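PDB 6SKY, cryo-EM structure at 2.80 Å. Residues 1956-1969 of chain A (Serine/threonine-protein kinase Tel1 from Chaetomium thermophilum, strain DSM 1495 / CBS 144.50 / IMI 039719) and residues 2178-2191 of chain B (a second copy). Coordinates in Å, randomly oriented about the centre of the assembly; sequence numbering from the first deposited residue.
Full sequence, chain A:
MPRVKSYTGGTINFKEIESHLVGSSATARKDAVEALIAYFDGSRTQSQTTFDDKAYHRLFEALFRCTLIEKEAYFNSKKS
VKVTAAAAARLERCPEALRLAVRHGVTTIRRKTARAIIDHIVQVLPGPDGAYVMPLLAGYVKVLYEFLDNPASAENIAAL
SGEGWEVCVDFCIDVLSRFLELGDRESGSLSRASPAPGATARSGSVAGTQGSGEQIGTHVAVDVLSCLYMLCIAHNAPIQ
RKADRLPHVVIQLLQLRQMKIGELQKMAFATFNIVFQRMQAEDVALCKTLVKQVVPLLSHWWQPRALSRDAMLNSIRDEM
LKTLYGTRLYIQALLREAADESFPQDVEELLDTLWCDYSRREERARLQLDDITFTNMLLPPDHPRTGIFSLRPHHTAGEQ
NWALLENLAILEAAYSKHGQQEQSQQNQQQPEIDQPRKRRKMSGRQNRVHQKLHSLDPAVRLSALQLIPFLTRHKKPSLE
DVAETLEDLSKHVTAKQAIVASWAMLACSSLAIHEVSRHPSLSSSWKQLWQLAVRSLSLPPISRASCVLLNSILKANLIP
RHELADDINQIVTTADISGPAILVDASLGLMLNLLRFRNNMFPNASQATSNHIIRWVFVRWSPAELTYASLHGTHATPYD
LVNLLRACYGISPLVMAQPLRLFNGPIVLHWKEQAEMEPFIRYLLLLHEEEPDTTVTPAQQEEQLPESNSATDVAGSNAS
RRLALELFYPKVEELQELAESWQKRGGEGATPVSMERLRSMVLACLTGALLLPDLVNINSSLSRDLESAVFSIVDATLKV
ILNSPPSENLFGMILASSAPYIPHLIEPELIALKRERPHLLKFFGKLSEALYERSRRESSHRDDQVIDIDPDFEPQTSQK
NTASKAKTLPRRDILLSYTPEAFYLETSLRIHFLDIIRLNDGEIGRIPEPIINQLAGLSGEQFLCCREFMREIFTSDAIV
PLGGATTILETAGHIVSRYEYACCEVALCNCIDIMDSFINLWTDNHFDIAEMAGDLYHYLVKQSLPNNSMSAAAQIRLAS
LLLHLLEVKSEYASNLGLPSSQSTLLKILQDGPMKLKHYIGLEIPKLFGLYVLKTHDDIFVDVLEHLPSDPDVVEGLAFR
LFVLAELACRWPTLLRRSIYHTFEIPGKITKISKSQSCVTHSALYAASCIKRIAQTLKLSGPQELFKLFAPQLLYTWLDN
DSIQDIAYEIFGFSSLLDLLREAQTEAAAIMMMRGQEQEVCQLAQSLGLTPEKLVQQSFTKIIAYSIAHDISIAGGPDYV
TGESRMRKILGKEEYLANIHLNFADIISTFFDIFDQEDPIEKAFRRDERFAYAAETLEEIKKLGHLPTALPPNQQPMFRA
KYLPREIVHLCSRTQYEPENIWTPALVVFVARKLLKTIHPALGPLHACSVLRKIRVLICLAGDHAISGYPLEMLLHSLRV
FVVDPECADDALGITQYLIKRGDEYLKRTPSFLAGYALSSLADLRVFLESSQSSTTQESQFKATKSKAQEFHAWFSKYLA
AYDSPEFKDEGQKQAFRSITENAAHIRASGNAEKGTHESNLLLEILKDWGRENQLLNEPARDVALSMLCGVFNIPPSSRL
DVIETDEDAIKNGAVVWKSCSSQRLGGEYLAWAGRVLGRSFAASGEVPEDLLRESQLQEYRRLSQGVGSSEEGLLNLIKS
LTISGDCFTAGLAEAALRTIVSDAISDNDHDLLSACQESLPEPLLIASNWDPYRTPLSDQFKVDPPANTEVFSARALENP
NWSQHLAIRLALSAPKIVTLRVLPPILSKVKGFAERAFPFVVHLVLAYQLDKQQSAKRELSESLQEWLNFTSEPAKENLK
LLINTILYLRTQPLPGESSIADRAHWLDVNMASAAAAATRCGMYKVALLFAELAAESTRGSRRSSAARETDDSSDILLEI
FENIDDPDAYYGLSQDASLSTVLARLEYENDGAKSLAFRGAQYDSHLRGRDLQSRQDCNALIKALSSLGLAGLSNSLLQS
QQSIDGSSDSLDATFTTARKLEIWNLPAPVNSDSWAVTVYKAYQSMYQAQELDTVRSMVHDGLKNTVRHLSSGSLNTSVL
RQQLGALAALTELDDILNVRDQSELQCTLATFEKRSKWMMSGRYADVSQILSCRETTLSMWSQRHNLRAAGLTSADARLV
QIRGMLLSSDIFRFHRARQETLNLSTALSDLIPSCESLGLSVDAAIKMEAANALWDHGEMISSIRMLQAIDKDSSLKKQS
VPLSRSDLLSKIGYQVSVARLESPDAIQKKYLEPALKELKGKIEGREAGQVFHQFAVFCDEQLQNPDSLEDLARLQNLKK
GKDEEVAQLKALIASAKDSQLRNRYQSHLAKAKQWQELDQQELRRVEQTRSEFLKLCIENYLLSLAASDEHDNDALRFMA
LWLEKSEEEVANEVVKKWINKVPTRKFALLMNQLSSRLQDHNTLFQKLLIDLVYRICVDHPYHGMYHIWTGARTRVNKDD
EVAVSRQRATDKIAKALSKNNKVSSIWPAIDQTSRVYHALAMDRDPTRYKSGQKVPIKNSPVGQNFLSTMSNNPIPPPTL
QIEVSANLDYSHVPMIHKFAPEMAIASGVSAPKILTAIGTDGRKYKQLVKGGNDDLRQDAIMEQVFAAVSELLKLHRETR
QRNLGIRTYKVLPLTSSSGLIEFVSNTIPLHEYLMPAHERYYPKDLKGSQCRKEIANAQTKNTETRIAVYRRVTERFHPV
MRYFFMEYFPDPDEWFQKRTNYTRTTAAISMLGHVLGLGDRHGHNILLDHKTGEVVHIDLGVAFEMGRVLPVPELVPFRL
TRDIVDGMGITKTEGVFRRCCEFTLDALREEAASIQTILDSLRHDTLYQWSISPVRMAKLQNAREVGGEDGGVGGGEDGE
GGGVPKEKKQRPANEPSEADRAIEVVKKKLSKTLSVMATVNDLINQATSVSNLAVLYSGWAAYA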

ATOM      1  N   LEU A1956      -7.930  13.753  -4.878  1.00 36.96           N
ATOM      2  CA  LEU A1956      -7.200  15.012  -4.828  1.00 36.96           C
ATOM      3  C   LEU A1956      -6.094  15.044  -5.868  1.00 36.96           C
ATOM      4  O   LEU A1956      -5.838  16.087  -6.467  1.00 36.96           O
ATOM      5  CB  LEU A1956      -6.634  15.228  -3.430  1.00 36.96           C
ATOM      6  CG  LEU A1956      -5.645  16.368  -3.238  1.00 36.96           C
ATOM      7  CD1 LEU A1956      -6.280  17.682  -3.583  1.00 36.96           C
ATOM      8  CD2 LEU A1956      -5.161  16.387  -1.817  1.00 36.96           C
ATOM      9  N   ALA A1957      -5.455  13.905  -6.128  1.00 31.63           N
ATOM     10  CA  ALA A1957      -4.426  13.842  -7.162  1.00 31.63           C
ATOM     11  C   ALA A1957      -4.992  14.159  -8.542  1.00 31.63           C
ATOM     12  O   ALA A1957      -4.507  15.058  -9.241  1.00 31.63           O
ATOM     13  CB  ALA A1957      -3.783  12.461  -7.158  1.00 31.63           C
ATOM     14  N   PHE A1958      -6.017  13.416  -8.955  1.00 29.73           N
ATOM     15  CA  PHE A1958      -6.596  13.602 -10.279  1.00 29.73           C
ATOM     16  C   PHE A1958      -7.236  14.975 -10.422  1.00 29.73           C
ATOM     17  O   PHE A1958      -7.143  15.607 -11.483  1.00 29.73           O
ATOM     18  CB  PHE A1958      -7.622  12.508 -10.554  1.00 29.73           C
ATOM     19  CG  PHE A1958      -7.028  11.151 -10.753  1.00 29.73           C
ATOM     20  CD1 PHE A1958      -6.588  10.411  -9.685  1.00 29.73           C
ATOM     21  CD2 PHE A1958      -6.919  10.611 -12.009  1.00 29.73           C
ATOM     22  CE1 PHE A1958      -6.043   9.171  -9.870  1.00 29.73           C
ATOM     23  CE2 PHE A1958      -6.378   9.370 -12.190  1.00 29.73           C
ATOM     24  CZ  PHE A1958      -5.940   8.653 -11.121  1.00 29.73           C
ATOM     25  N   ARG A1959      -7.879  15.467  -9.362  1.00 35.39           N
ATOM     26  CA  ARG A1959      -8.487  16.785  -9.419  1.00 35.39           C
ATOM     27  C   ARG A1959      -7.442  17.883  -9.482  1.00 35.39           C
ATOM     28  O   ARG A1959      -7.627  18.865 -10.199  1.00 35.39           O
ATOM     29  CB  ARG A1959      -9.394  17.002  -8.220  1.00 35.39           C
ATOM     30  CG  ARG A1959     -10.834  16.744  -8.494  1.00 35.39           C
ATOM     31  CD  ARG A1959     -11.303  17.474  -9.718  1.00 35.39           C
ATOM     32  NE  ARG A1959     -12.594  16.956 -10.142  1.00 35.39           N
ATOM     33  CZ  ARG A1959     -13.221  17.332 -11.244  1.00 35.39           C
ATOM     34  NH1 ARG A1959     -14.393  16.804 -11.551  1.00 35.39           N
ATOM     35  NH2 ARG A1959     -12.674  18.233 -12.041  1.00 35.39           N
ATOM     36  N   GLY A1960      -6.352  17.759  -8.730  1.00 30.17           N
ATOM     37  CA  GLY A1960      -5.294  18.740  -8.831  1.00 30.17           C
ATOM     38  C   GLY A1960      -4.678  18.780 -10.210  1.00 30.17           C
ATOM     39  O   GLY A1960      -4.358  19.850 -10.722  1.00 30.17           O
ATOM     40  N   ALA A1961      -4.513  17.620 -10.838  1.00 27.45           N
ATOM     41  CA  ALA A1961      -3.985  17.608 -12.198  1.00 27.45           C
ATOM     42  C   ALA A1961      -4.934  18.310 -13.164  1.00 27.45           C
ATOM     43  O   ALA A1961      -4.511  19.155 -13.961  1.00 27.45           O
ATOM     44  CB  ALA A1961      -3.714  16.176 -12.642  1.00 27.45           C
ATOM     45  N   GLN A1962      -6.225  17.978 -13.103  1.00 34.58           N
ATOM     46  CA  GLN A1962      -7.205  18.663 -13.942  1.00 34.58           C
ATOM     47  C   GLN A1962      -7.194  20.163 -13.698  1.00 34.58           C
ATOM     48  O   GLN A1962      -7.218  20.961 -14.638  1.00 34.58           O
ATOM     49  CB  GLN A1962      -8.600  18.110 -13.678  1.00 34.58           C
ATOM     50  CG  GLN A1962      -8.838  16.730 -14.202  1.00 34.58           C
ATOM     51  CD  GLN A1962      -8.981  16.703 -15.697  1.00 34.58           C
ATOM     52  OE1 GLN A1962      -9.130  17.742 -16.334  1.00 34.58           O
ATOM     53  NE2 GLN A1962      -8.935  15.510 -16.273  1.00 34.58           N
ATOM     54  N   TYR A1963      -7.166  20.560 -12.431  1.00 32.51           N
ATOM     55  CA  TYR A1963      -7.259  21.961 -12.057  1.00 32.51           C
ATOM     56  C   TYR A1963      -6.062  22.751 -12.555  1.00 32.51           C
ATOM     57  O   TYR A1963      -6.222  23.853 -13.085  1.00 32.51           O
ATOM     58  CB  TYR A1963      -7.388  22.046 -10.543  1.00 32.51           C
ATOM     59  CG  TYR A1963      -7.592  23.414  -9.968  1.00 32.51           C
ATOM     60  CD1 TYR A1963      -6.897  23.810  -8.850  1.00 32.51           C
ATOM     61  CD2 TYR A1963      -8.486  24.299 -10.524  1.00 32.51           C
ATOM     62  CE1 TYR A1963      -7.079  25.037  -8.308  1.00 32.51           C
ATOM     63  CE2 TYR A1963      -8.669  25.536  -9.986  1.00 32.51           C
ATOM     64  CZ  TYR A1963      -7.960  25.898  -8.879  1.00 32.51           C
ATOM     65  OH  TYR A1963      -8.135  27.135  -8.325  1.00 32.51           O
ATOM     66  N   ASP A1964      -4.854  22.215 -12.392  1.00 31.68           N
ATOM     67  CA  ASP A1964      -3.678  22.879 -12.943  1.00 31.68           C
ATOM     68  C   ASP A1964      -3.780  23.002 -14.449  1.00 31.68           C
ATOM     69  O   ASP A1964      -3.514  24.063 -15.018  1.00 31.68           O
ATOM     70  CB  ASP A1964      -2.415  22.111 -12.582  1.00 31.68           C
ATOM     71  CG  ASP A1964      -2.202  22.003 -11.108  1.00 31.68           C
ATOM     72  OD1 ASP A1964      -2.958  22.638 -10.347  1.00 31.68           O
ATOM     73  OD2 ASP A1964      -1.272  21.271 -10.708  1.00 31.68           O
ATOM     74  N   SER A1965      -4.140  21.914 -15.122  1.00 32.00           N
ATOM     75  CA  SER A1965      -4.194  21.955 -16.573  1.00 32.00           C
ATOM     76  C   SER A1965      -5.238  22.937 -17.074  1.00 32.00           C
ATOM     77  O   SER A1965      -5.111  23.460 -18.184  1.00 32.00           O
ATOM     78  CB  SER A1965      -4.471  20.565 -17.117  1.00 32.00           C
ATOM     79  OG  SER A1965      -4.834  20.641 -18.470  1.00 32.00           O
ATOM     80  N   HIS A1966      -6.278  23.197 -16.284  1.00 37.32           N
ATOM     81  CA  HIS A1966      -7.306  24.142 -16.697  1.00 37.32           C
ATOM     82  C   HIS A1966      -6.978  25.577 -16.334  1.00 37.32           C
ATOM     83  O   HIS A1966      -7.396  26.489 -17.044  1.00 37.32           O
ATOM     84  CB  HIS A1966      -8.653  23.761 -16.092  1.00 37.32           C
ATOM     85  CG  HIS A1966      -9.333  22.643 -16.808  1.00 37.32           C
ATOM     86  ND1 HIS A1966     -10.202  21.777 -16.184  1.00 37.32           N
ATOM     87  CD2 HIS A1966      -9.273  22.249 -18.100  1.00 37.32           C
ATOM     88  CE1 HIS A1966     -10.644  20.895 -17.059  1.00 37.32           C
ATOM     89  NE2 HIS A1966     -10.095  21.159 -18.229  1.00 37.32           N
ATOM     90  N   LEU A1967      -6.248  25.805 -15.246  1.00 31.82           N
ATOM     91  CA  LEU A1967      -5.761  27.150 -14.967  1.00 31.82           C
ATOM     92  C   LEU A1967      -4.710  27.574 -15.979  1.00 31.82           C
ATOM     93  O   LEU A1967      -4.695  28.724 -16.419  1.00 31.82           O
ATOM     94  CB  LEU A1967      -5.174  27.229 -13.566  1.00 31.82           C
ATOM     95  CG  LEU A1967      -6.077  27.144 -12.354  1.00 31.82           C
ATOM     96  CD1 LEU A1967      -5.219  27.176 -11.121  1.00 31.82           C
ATOM     97  CD2 LEU A1967      -7.035  28.292 -12.361  1.00 31.82           C
ATOM     98  N   ARG A1968      -3.814  26.663 -16.350  1.00 31.71           N
ATOM     99  CA  ARG A1968      -2.743  27.025 -17.269  1.00 31.71           C
ATOM    100  C   ARG A1968      -3.279  27.336 -18.657  1.00 31.71           C
ATOM    101  O   ARG A1968      -2.825  28.280 -19.307  1.00 31.71           O
ATOM    102  CB  ARG A1968      -1.711  25.908 -17.331  1.00 31.71           C
ATOM    103  CG  ARG A1968      -0.729  26.049 -18.461  1.00 31.71           C
ATOM    104  CD  ARG A1968       0.386  25.050 -18.343  1.00 31.71           C
ATOM    105  NE  ARG A1968      -0.106  23.680 -18.353  1.00 31.71           N
ATOM    106  CZ  ARG A1968      -0.184  22.903 -17.279  1.00 31.71           C
ATOM    107  NH1 ARG A1968       0.203  23.356 -16.098  1.00 31.71           N
ATOM    108  NH2 ARG A1968      -0.647  21.670 -17.390  1.00 31.71           N
ATOM    109  N   GLY A1969      -4.239  26.561 -19.127  1.00 36.49           N
ATOM    110  CA  GLY A1969      -4.819  26.788 -20.427  1.00 36.49           C
ATOM    111  C   GLY A1969      -5.926  27.806 -20.465  1.00 36.49           C
ATOM    112  O   GLY A1969      -6.582  27.949 -21.498  1.00 36.49           O
TER
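Chain B (2178-2191) RQETLNLSTALSDL

Chain B lies on chain A as a helix on a helix: residues 1956-1968 of chain A and the helix that begins the chain B stretch at 2178 run in the same general direction, their axes crossing at -43° with a closest approach of 9.0 Å. The backbones pair every four residues, with CA to CA distances of 6.9 Å for Ala A1957 and Gln B2179, 5.1 Å for Ala A1961 and Asn B2183, and 5.6 Å for Ser A1965 and Ala B2187. Ala A1957 CB touches Gln B2179 NE2 at 3.3 Å and Leu B2182 CD2 at 4.0 Å. That same CD2 lies over one face of the Phe A1958 ring, 4.1 Å from its centroid, a CH-pi contact almost along the ring normal. Ala A1961 is the knob of the packing: its small side chain sits among Gln B2179, Leu B2182, Asn B2183 and Thr B2186, with CB 3.6 Å from Thr B2186 OG1, a hydroxyl that hydrogen-bonds back to Leu B2182 O at 2.9 Å. Ser A1965 CB packs against Thr B2186 CG2 at 3.8 Å. Farther along, Arg A1968 NH2 reaches Ala B2187 CB at 3.5 Å, before Gly A1969 leaves helical geometry. No hydrogen bond joins the two stretches; close packing of side chains buries 514 Å² in all.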

ATOM      1  N   ARG B2178       4.419   9.449  -9.301  1.00 27.30           N
ATOM      2  CA  ARG B2178       3.059   9.262  -9.791  1.00 27.30           C
ATOM      3  C   ARG B2178       2.429  10.584 -10.186  1.00 27.30           C
ATOM      4  O   ARG B2178       1.791  10.692 -11.239  1.00 27.30           O
ATOM      5  CB  ARG B2178       2.202   8.579  -8.729  1.00 27.30           C
ATOM      6  CG  ARG B2178       2.712   7.261  -8.236  1.00 27.30           C
ATOM      7  CD  ARG B2178       3.059   6.351  -9.373  1.00 27.30           C
ATOM      8  NE  ARG B2178       3.498   5.049  -8.888  1.00 27.30           N
ATOM      9  CZ  ARG B2178       4.246   4.208  -9.590  1.00 27.30           C
ATOM     10  NH1 ARG B2178       4.594   3.042  -9.072  1.00 27.30           N
ATOM     11  NH2 ARG B2178       4.656   4.537 -10.805  1.00 27.30           N
ATOM     12  N   GLN B2179       2.587  11.599  -9.346  1.00 24.15           N
ATOM     13  CA  GLN B2179       1.914  12.860  -9.598  1.00 24.15           C
ATOM     14  C   GLN B2179       2.451  13.543 -10.845  1.00 24.15           C
ATOM     15  O   GLN B2179       1.701  14.223 -11.543  1.00 24.15           O
ATOM     16  CB  GLN B2179       2.043  13.764  -8.380  1.00 24.15           C
ATOM     17  CG  GLN B2179       1.165  14.988  -8.430  1.00 24.15           C
ATOM     18  CD  GLN B2179      -0.288  14.652  -8.585  1.00 24.15           C
ATOM     19  OE1 GLN B2179      -1.002  15.265  -9.370  1.00 24.15           O
ATOM     20  NE2 GLN B2179      -0.740  13.675  -7.828  1.00 24.15           N
ATOM     21  N   GLU B2180       3.721  13.343 -11.171  1.00 25.36           N
ATOM     22  CA  GLU B2180       4.269  13.983 -12.355  1.00 25.36           C
ATOM     23  C   GLU B2180       3.800  13.309 -13.632  1.00 25.36           C
ATOM     24  O   GLU B2180       3.547  13.989 -14.628  1.00 25.36           O
ATOM     25  CB  GLU B2180       5.787  14.002 -12.285  1.00 25.36           C
ATOM     26  CG  GLU B2180       6.331  14.896 -11.211  1.00 25.36           C
ATOM     27  CD  GLU B2180       5.830  16.321 -11.327  1.00 25.36           C
ATOM     28  OE1 GLU B2180       5.579  16.784 -12.460  1.00 25.36           O
ATOM     29  OE2 GLU B2180       5.684  16.987 -10.284  1.00 25.36           O
ATOM     30  N   THR B2181       3.662  11.985 -13.630  1.00 22.82           N
ATOM     31  CA  THR B2181       3.078  11.322 -14.789  1.00 22.82           C
ATOM     32  C   THR B2181       1.616  11.697 -14.950  1.00 22.82           C
ATOM     33  O   THR B2181       1.133  11.857 -16.073  1.00 22.82           O
ATOM     34  CB  THR B2181       3.217   9.809 -14.673  1.00 22.82           C
ATOM     35  OG1 THR B2181       2.486   9.354 -13.534  1.00 22.82           O
ATOM     36  CG2 THR B2181       4.652   9.423 -14.523  1.00 22.82           C
ATOM     37  N   LEU B2182       0.900  11.855 -13.840  1.00 22.28           N
ATOM     38  CA  LEU B2182      -0.486  12.302 -13.905  1.00 22.28           C
ATOM     39  C   LEU B2182      -0.588  13.700 -14.499  1.00 22.28           C
ATOM     40  O   LEU B2182      -1.400  13.948 -15.397  1.00 22.28           O
ATOM     41  CB  LEU B2182      -1.085  12.260 -12.507  1.00 22.28           C
ATOM     42  CG  LEU B2182      -2.567  12.017 -12.328  1.00 22.28           C
ATOM     43  CD1 LEU B2182      -3.006  10.930 -13.255  1.00 22.28           C
ATOM     44  CD2 LEU B2182      -2.782  11.605 -10.916  1.00 22.28           C
ATOM     45  N   ASN B2183       0.232  14.629 -14.003  1.00 20.95           N
ATOM     46  CA  ASN B2183       0.276  15.984 -14.540  1.00 20.95           C
ATOM     47  C   ASN B2183       0.576  15.981 -16.027  1.00 20.95           C
ATOM     48  O   ASN B2183      -0.090  16.669 -16.808  1.00 20.95           O
ATOM     49  CB  ASN B2183       1.331  16.798 -13.809  1.00 20.95           C
ATOM     50  CG  ASN B2183       0.916  17.181 -12.427  1.00 20.95           C
ATOM     51  OD1 ASN B2183      -0.258  17.332 -12.140  1.00 20.95           O
ATOM     52  ND2 ASN B2183       1.884  17.363 -11.557  1.00 20.95           N
ATOM     53  N   LEU B2184       1.589  15.219 -16.438  1.00 20.90           N
ATOM     54  CA  LEU B2184       1.986  15.204 -17.836  1.00 20.90           C
ATOM     55  C   LEU B2184       0.903  14.623 -18.726  1.00 20.90           C
ATOM     56  O   LEU B2184       0.638  15.156 -19.803  1.00 20.90           O
ATOM     57  CB  LEU B2184       3.276  14.419 -18.004  1.00 20.90           C
ATOM     58  CG  LEU B2184       4.534  15.264 -18.036  1.00 20.90           C
ATOM     59  CD1 LEU B2184       5.729  14.375 -18.052  1.00 20.90           C
ATOM     60  CD2 LEU B2184       4.516  16.130 -19.257  1.00 20.90           C
ATOM     61  N   SER B2185       0.271  13.528 -18.312  1.00 23.03           N
ATOM     62  CA  SER B2185      -0.732  12.931 -19.178  1.00 23.03           C
ATOM     63  C   SER B2185      -1.981  13.791 -19.255  1.00 23.03           C
ATOM     64  O   SER B2185      -2.611  13.858 -20.311  1.00 23.03           O
ATOM     65  CB  SER B2185      -1.070  11.523 -18.716  1.00 23.03           C
ATOM     66  OG  SER B2185      -2.029  11.535 -17.694  1.00 23.03           O
ATOM     67  N   THR B2186      -2.336  14.492 -18.178  1.00 23.68           N
ATOM     68  CA  THR B2186      -3.453  15.426 -18.261  1.00 23.68           C
ATOM     69  C   THR B2186      -3.141  16.574 -19.212  1.00 23.68           C
ATOM     70  O   THR B2186      -3.954  16.924 -20.079  1.00 23.68           O
ATOM     71  CB  THR B2186      -3.790  15.968 -16.881  1.00 23.68           C
ATOM     72  OG1 THR B2186      -4.064  14.883 -15.997  1.00 23.68           O
ATOM     73  CG2 THR B2186      -5.002  16.821 -16.969  1.00 23.68           C
ATOM     74  N   ALA B2187      -1.964  17.180 -19.060  1.00 25.19           N
ATOM     75  CA  ALA B2187      -1.581  18.277 -19.933  1.00 25.19           C
ATOM     76  C   ALA B2187      -1.450  17.837 -21.381  1.00 25.19           C
ATOM     77  O   ALA B2187      -1.638  18.648 -22.285  1.00 25.19           O
ATOM     78  CB  ALA B2187      -0.276  18.889 -19.448  1.00 25.19           C
ATOM     79  N   LEU B2188      -1.113  16.572 -21.625  1.00 24.81           N
ATOM     80  CA  LEU B2188      -1.048  16.073 -22.994  1.00 24.81           C
ATOM     81  C   LEU B2188      -2.436  15.854 -23.567  1.00 24.81           C
ATOM     82  O   LEU B2188      -2.686  16.171 -24.730  1.00 24.81           O
ATOM     83  CB  LEU B2188      -0.259  14.771 -23.049  1.00 24.81           C
ATOM     84  CG  LEU B2188       1.242  14.803 -23.284  1.00 24.81           C
ATOM     85  CD1 LEU B2188       1.809  13.454 -22.969  1.00 24.81           C
ATOM     86  CD2 LEU B2188       1.530  15.169 -24.705  1.00 24.81           C
ATOM     87  N   SER B2189      -3.344  15.290 -22.773  1.00 26.58           N
ATOM     88  CA  SER B2189      -4.705  15.094 -23.245  1.00 26.58           C
ATOM     89  C   SER B2189      -5.381  16.413 -23.555  1.00 26.58           C
ATOM     90  O   SER B2189      -6.266  16.469 -24.413  1.00 26.58           O
ATOM     91  CB  SER B2189      -5.513  14.321 -22.212  1.00 26.58           C
ATOM     92  OG  SER B2189      -5.065  12.991 -22.110  1.00 26.58           O
ATOM     93  N   ASP B2190      -4.990  17.485 -22.870  1.00 32.57           N
ATOM     94  CA  ASP B2190      -5.578  18.782 -23.192  1.00 32.57           C
ATOM     95  C   ASP B2190      -5.079  19.367 -24.506  1.00 32.57           C
ATOM     96  O   ASP B2190      -5.639  20.363 -24.967  1.00 32.57           O
ATOM     97  CB  ASP B2190      -5.317  19.769 -22.067  1.00 32.57           C
ATOM     98  CG  ASP B2190      -6.150  19.477 -20.859  1.00 32.57           C
ATOM     99  OD1 ASP B2190      -6.684  18.358 -20.773  1.00 32.57           O
ATOM    100  OD2 ASP B2190      -6.286  20.363 -19.998  1.00 32.57           O
ATOM    101  N   LEU B2191      -4.063  18.785 -25.122  1.00 35.48           N
ATOM    102  CA  LEU B2191      -3.511  19.296 -26.364  1.00 35.48           C
ATOM    103  C   LEU B2191      -4.135  18.675 -27.599  1.00 35.48           C
ATOM    104  O   LEU B2191      -3.801  19.092 -28.707  1.00 35.48           O
ATOM    105  CB  LEU B2191      -2.004  19.054 -26.410  1.00 35.48           C
ATOM    106  CG  LEU B2191      -1.052  20.189 -26.065  1.00 35.48           C
ATOM    107  CD1 LEU B2191      -1.568  20.997 -24.911  1.00 35.48           C
ATOM    108  CD2 LEU B2191       0.290  19.611 -25.732  1.00 35.48           C
TER